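Local coordinates for putative cytoplasmic protein (PDB 2Q02) that is of unknown function but binds zinc in a xylose isomerase-like TIM barrel and may act as an isomerase, at residues E66-Q78 and A94-N108. Residues are numbered along the deposited sequence; the frame is centred on the assembly and turned at random.
Sequences EIVTINAVYPFNQ and AQGVGARALVLCPLN
A cis peptide bond precedes A72, an extra residue set between the I70–L102 and V73–L104 pairs of two parallel strands and lying against V103. V103 N donates to I70 O at 2.9 Å, almost straight along the carbonyl, but V103 O accepts from V73 N (2.8 Å), consistent with a bulge at A72, whose CB lies 3.9 Å from V103 CB. The pair illustrates a TIM-barrel beta-alpha-beta unit, strands 66-73 and 101-104 being joined through helix 81-97. On the helix-facing side, I70 CG1 is anti to its carbonyl carbon (chi1 -69°) and the chain runs on extended (chi2 174°), laying CD1 against A94, with CA nearest at 3.3 Å; V73 CG2 meets both L102 CD2 and L104 CD2. T69, N71, A101 and V103 face the barrel interior. There E37 OE2 is hydrogen-bonded by T69 OG1 and N71 ND2, and the N71 side chain lies about 5 Å from a zinc ion. At one end, R100 NH1 and E66 OE2 form a salt bridge whose hydrogen bond is weak (3.3 Å). Beyond the strands, another cis peptide precedes P75, F76 N bonds to C105 O, and Y74 OH receives N108 N at 3.0 Å. Chemically, V103 keeps both backbone bonds while the register shifts by one, between a mixed inner face, with T69 and N71 its polar members, and an outer face of I70, V73, L102 and L104.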
# COMPACT_ATOMS: atom_id res chain seq x y z
N GLU A 66 4.77 -12.75 -7.51
CA GLU A 66 3.42 -12.24 -7.74
C GLU A 66 3.44 -10.73 -7.59
O GLU A 66 3.89 -10.21 -6.58
CB GLU A 66 2.43 -12.83 -6.72
CG GLU A 66 1.16 -11.98 -6.52
CD GLU A 66 0.01 -12.71 -5.79
OE1 GLU A 66 0.24 -13.33 -4.72
OE2 GLU A 66 -1.14 -12.63 -6.30
N ILE A 67 2.94 -10.01 -8.59
CA ILE A 67 2.73 -8.58 -8.45
C ILE A 67 1.38 -8.40 -7.77
O ILE A 67 0.35 -8.63 -8.37
CB ILE A 67 2.75 -7.88 -9.82
CG1 ILE A 67 4.12 -8.06 -10.48
CG2 ILE A 67 2.38 -6.38 -9.66
CD1 ILE A 67 4.17 -7.66 -11.93
N VAL A 68 1.39 -7.99 -6.51
CA VAL A 68 0.18 -7.99 -5.70
C VAL A 68 -0.67 -6.77 -5.98
O VAL A 68 -1.88 -6.88 -6.14
CB VAL A 68 0.48 -8.06 -4.17
CG1 VAL A 68 -0.82 -8.01 -3.38
CG2 VAL A 68 1.32 -9.33 -3.81
N THR A 69 -0.06 -5.59 -6.01
CA THR A 69 -0.83 -4.39 -6.38
C THR A 69 -0.07 -3.46 -7.28
O THR A 69 1.15 -3.59 -7.46
CB THR A 69 -1.29 -3.52 -5.16
OG1 THR A 69 -0.24 -2.62 -4.78
CG2 THR A 69 -1.68 -4.37 -3.97
N ILE A 70 -0.83 -2.52 -7.83
CA ILE A 70 -0.29 -1.29 -8.37
C ILE A 70 -0.76 -0.11 -7.52
O ILE A 70 -1.91 -0.04 -7.11
CB ILE A 70 -0.70 -1.13 -9.84
CG1 ILE A 70 0.06 -2.20 -10.66
CG2 ILE A 70 -0.39 0.28 -10.34
CD1 ILE A 70 -0.35 -2.27 -12.09
N ASN A 71 0.17 0.78 -7.20
CA ASN A 71 -0.11 2.04 -6.52
C ASN A 71 0.11 3.18 -7.51
O ASN A 71 1.22 3.28 -8.04
CB ASN A 71 0.89 2.29 -5.38
CG ASN A 71 0.72 1.34 -4.22
OD1 ASN A 71 0.15 1.71 -3.20
ND2 ASN A 71 1.23 0.09 -4.37
N ALA A 72 -0.87 4.07 -7.75
CA ALA A 72 -2.21 4.07 -7.14
C ALA A 72 -3.04 5.06 -7.92
O ALA A 72 -2.47 5.90 -8.63
CB ALA A 72 -2.17 4.48 -5.68
N VAL A 73 -4.37 4.95 -7.81
CA VAL A 73 -5.27 5.97 -8.32
C VAL A 73 -5.40 7.10 -7.31
O VAL A 73 -5.66 6.84 -6.13
CB VAL A 73 -6.69 5.47 -8.48
CG1 VAL A 73 -7.58 6.62 -9.03
CG2 VAL A 73 -6.73 4.24 -9.36
N TYR A 74 -5.29 8.34 -7.77
CA TYR A 74 -5.56 9.52 -6.93
C TYR A 74 -6.18 10.65 -7.76
O TYR A 74 -5.74 10.89 -8.88
CB TYR A 74 -4.28 10.00 -6.20
CG TYR A 74 -4.47 11.31 -5.43
CD1 TYR A 74 -4.93 11.30 -4.12
CD2 TYR A 74 -4.22 12.55 -6.03
CE1 TYR A 74 -5.14 12.47 -3.41
CE2 TYR A 74 -4.44 13.73 -5.33
CZ TYR A 74 -4.91 13.67 -4.02
OH TYR A 74 -5.16 14.80 -3.27
N PRO A 75 -7.23 11.33 -7.24
CA PRO A 75 -8.10 11.02 -6.09
C PRO A 75 -9.34 10.22 -6.51
O PRO A 75 -10.16 10.70 -7.27
CB PRO A 75 -8.49 12.42 -5.57
CG PRO A 75 -8.47 13.31 -6.79
CD PRO A 75 -7.61 12.63 -7.85
N PHE A 76 -9.47 9.00 -5.98
CA PHE A 76 -10.56 8.09 -6.41
C PHE A 76 -11.92 8.68 -6.09
O PHE A 76 -12.95 8.38 -6.70
CB PHE A 76 -10.42 6.69 -5.76
CG PHE A 76 -11.05 6.55 -4.40
CD1 PHE A 76 -12.37 6.16 -4.27
CD2 PHE A 76 -10.29 6.75 -3.24
CE1 PHE A 76 -12.95 6.00 -3.00
CE2 PHE A 76 -10.85 6.58 -1.97
CZ PHE A 76 -12.19 6.21 -1.86
N ASN A 77 -11.84 9.54 -5.12
CA ASN A 77 -12.90 10.17 -4.39
C ASN A 77 -13.59 11.31 -5.16
O ASN A 77 -14.68 11.72 -4.82
CB ASN A 77 -12.16 10.77 -3.16
CG ASN A 77 -12.86 10.53 -1.91
OD1 ASN A 77 -13.95 9.95 -1.90
ND2 ASN A 77 -12.28 10.98 -0.83
N GLN A 78 -12.89 11.85 -6.16
CA GLN A 78 -13.31 13.02 -6.94
C GLN A 78 -13.27 12.61 -8.40
O GLN A 78 -12.41 13.03 -9.19
CB GLN A 78 -12.35 14.18 -6.67
CG GLN A 78 -12.61 15.44 -7.49
CD GLN A 78 -12.18 16.69 -6.75
OE1 GLN A 78 -11.16 17.32 -7.11
NE2 GLN A 78 -12.93 17.04 -5.67
N ALA A 94 -2.47 -2.91 -14.72
CA ALA A 94 -2.62 -3.98 -13.74
C ALA A 94 -2.96 -5.29 -14.45
O ALA A 94 -2.32 -6.33 -14.19
CB ALA A 94 -3.69 -3.62 -12.69
N GLN A 95 -3.91 -5.24 -15.36
CA GLN A 95 -4.28 -6.40 -16.14
C GLN A 95 -3.08 -6.91 -16.96
O GLN A 95 -2.80 -8.12 -16.98
CB GLN A 95 -5.45 -6.04 -17.04
CG GLN A 95 -6.05 -7.19 -17.82
CD GLN A 95 -7.17 -6.72 -18.68
OE1 GLN A 95 -7.06 -5.73 -19.40
NE2 GLN A 95 -8.30 -7.41 -18.58
N GLY A 96 -2.34 -5.99 -17.59
CA GLY A 96 -1.21 -6.34 -18.44
C GLY A 96 -0.02 -6.96 -17.74
O GLY A 96 0.60 -7.87 -18.27
N VAL A 97 0.33 -6.46 -16.55
CA VAL A 97 1.47 -7.04 -15.79
C VAL A 97 1.05 -8.25 -14.95
O VAL A 97 1.89 -8.96 -14.44
CB VAL A 97 2.19 -6.02 -14.87
CG1 VAL A 97 2.69 -4.83 -15.69
CG2 VAL A 97 1.30 -5.58 -13.69
N GLY A 98 -0.26 -8.46 -14.81
CA GLY A 98 -0.78 -9.55 -13.98
C GLY A 98 -0.95 -9.16 -12.52
O GLY A 98 -0.91 -10.02 -11.63
N ALA A 99 -1.14 -7.86 -12.26
CA ALA A 99 -1.36 -7.38 -10.91
C ALA A 99 -2.78 -7.75 -10.43
O ALA A 99 -3.77 -7.62 -11.16
CB ALA A 99 -1.15 -5.90 -10.82
N ARG A 100 -2.85 -8.20 -9.19
CA ARG A 100 -4.08 -8.66 -8.58
C ARG A 100 -5.01 -7.49 -8.24
O ARG A 100 -6.23 -7.58 -8.39
CB ARG A 100 -3.71 -9.39 -7.28
CG ARG A 100 -4.88 -10.03 -6.55
CD ARG A 100 -4.37 -11.11 -5.56
NE ARG A 100 -4.29 -10.64 -4.17
CZ ARG A 100 -3.55 -11.20 -3.21
NH1 ARG A 100 -2.78 -12.26 -3.45
NH2 ARG A 100 -3.58 -10.69 -2.00
N ALA A 101 -4.42 -6.41 -7.75
CA ALA A 101 -5.19 -5.32 -7.19
C ALA A 101 -4.63 -3.96 -7.66
O ALA A 101 -3.44 -3.84 -8.05
CB ALA A 101 -5.17 -5.40 -5.66
N LEU A 102 -5.50 -2.95 -7.61
CA LEU A 102 -5.08 -1.57 -7.80
C LEU A 102 -5.53 -0.77 -6.57
O LEU A 102 -6.67 -0.93 -6.06
CB LEU A 102 -5.64 -0.98 -9.10
CG LEU A 102 -5.52 0.52 -9.41
CD1 LEU A 102 -4.09 0.92 -9.65
CD2 LEU A 102 -6.35 0.85 -10.62
N VAL A 103 -4.62 0.07 -6.10
CA VAL A 103 -4.85 0.86 -4.90
C VAL A 103 -5.54 2.18 -5.21
O VAL A 103 -5.19 2.87 -6.17
CB VAL A 103 -3.51 1.17 -4.18
CG1 VAL A 103 -3.73 2.09 -2.98
CG2 VAL A 103 -2.83 -0.11 -3.75
N LEU A 104 -6.48 2.55 -4.35
CA LEU A 104 -7.27 3.79 -4.49
C LEU A 104 -7.03 4.73 -3.30
O LEU A 104 -7.17 4.33 -2.13
CB LEU A 104 -8.76 3.45 -4.57
CG LEU A 104 -9.18 2.56 -5.74
CD1 LEU A 104 -10.52 1.91 -5.49
CD2 LEU A 104 -9.24 3.34 -7.05
N CYS A 105 -6.67 5.98 -3.59
CA CYS A 105 -6.37 6.95 -2.56
C CYS A 105 -7.33 8.12 -2.62
O CYS A 105 -7.59 8.65 -3.71
CB CYS A 105 -4.95 7.51 -2.73
SG CYS A 105 -3.66 6.32 -2.29
N PRO A 106 -7.81 8.58 -1.44
CA PRO A 106 -8.82 9.64 -1.38
C PRO A 106 -8.23 11.00 -1.60
O PRO A 106 -7.04 11.19 -1.41
CB PRO A 106 -9.32 9.56 0.07
CG PRO A 106 -8.08 9.14 0.86
CD PRO A 106 -7.36 8.17 -0.09
N LEU A 107 -9.08 11.95 -1.99
CA LEU A 107 -8.68 13.35 -2.10
C LEU A 107 -8.03 13.82 -0.79
O LEU A 107 -8.47 13.46 0.30
CB LEU A 107 -9.87 14.26 -2.46
CG LEU A 107 -9.55 15.74 -2.69
CD1 LEU A 107 -8.82 15.97 -4.02
CD2 LEU A 107 -10.79 16.61 -2.62
N ASN A 108 -6.97 14.60 -0.91
CA ASN A 108 -6.16 14.98 0.25
C ASN A 108 -5.67 16.41 0.07
O ASN A 108 -4.48 16.68 0.04
CB ASN A 108 -5.02 13.95 0.47
CG ASN A 108 -4.16 14.23 1.71
OD1 ASN A 108 -4.66 14.35 2.82
ND2 ASN A 108 -2.85 14.31 1.51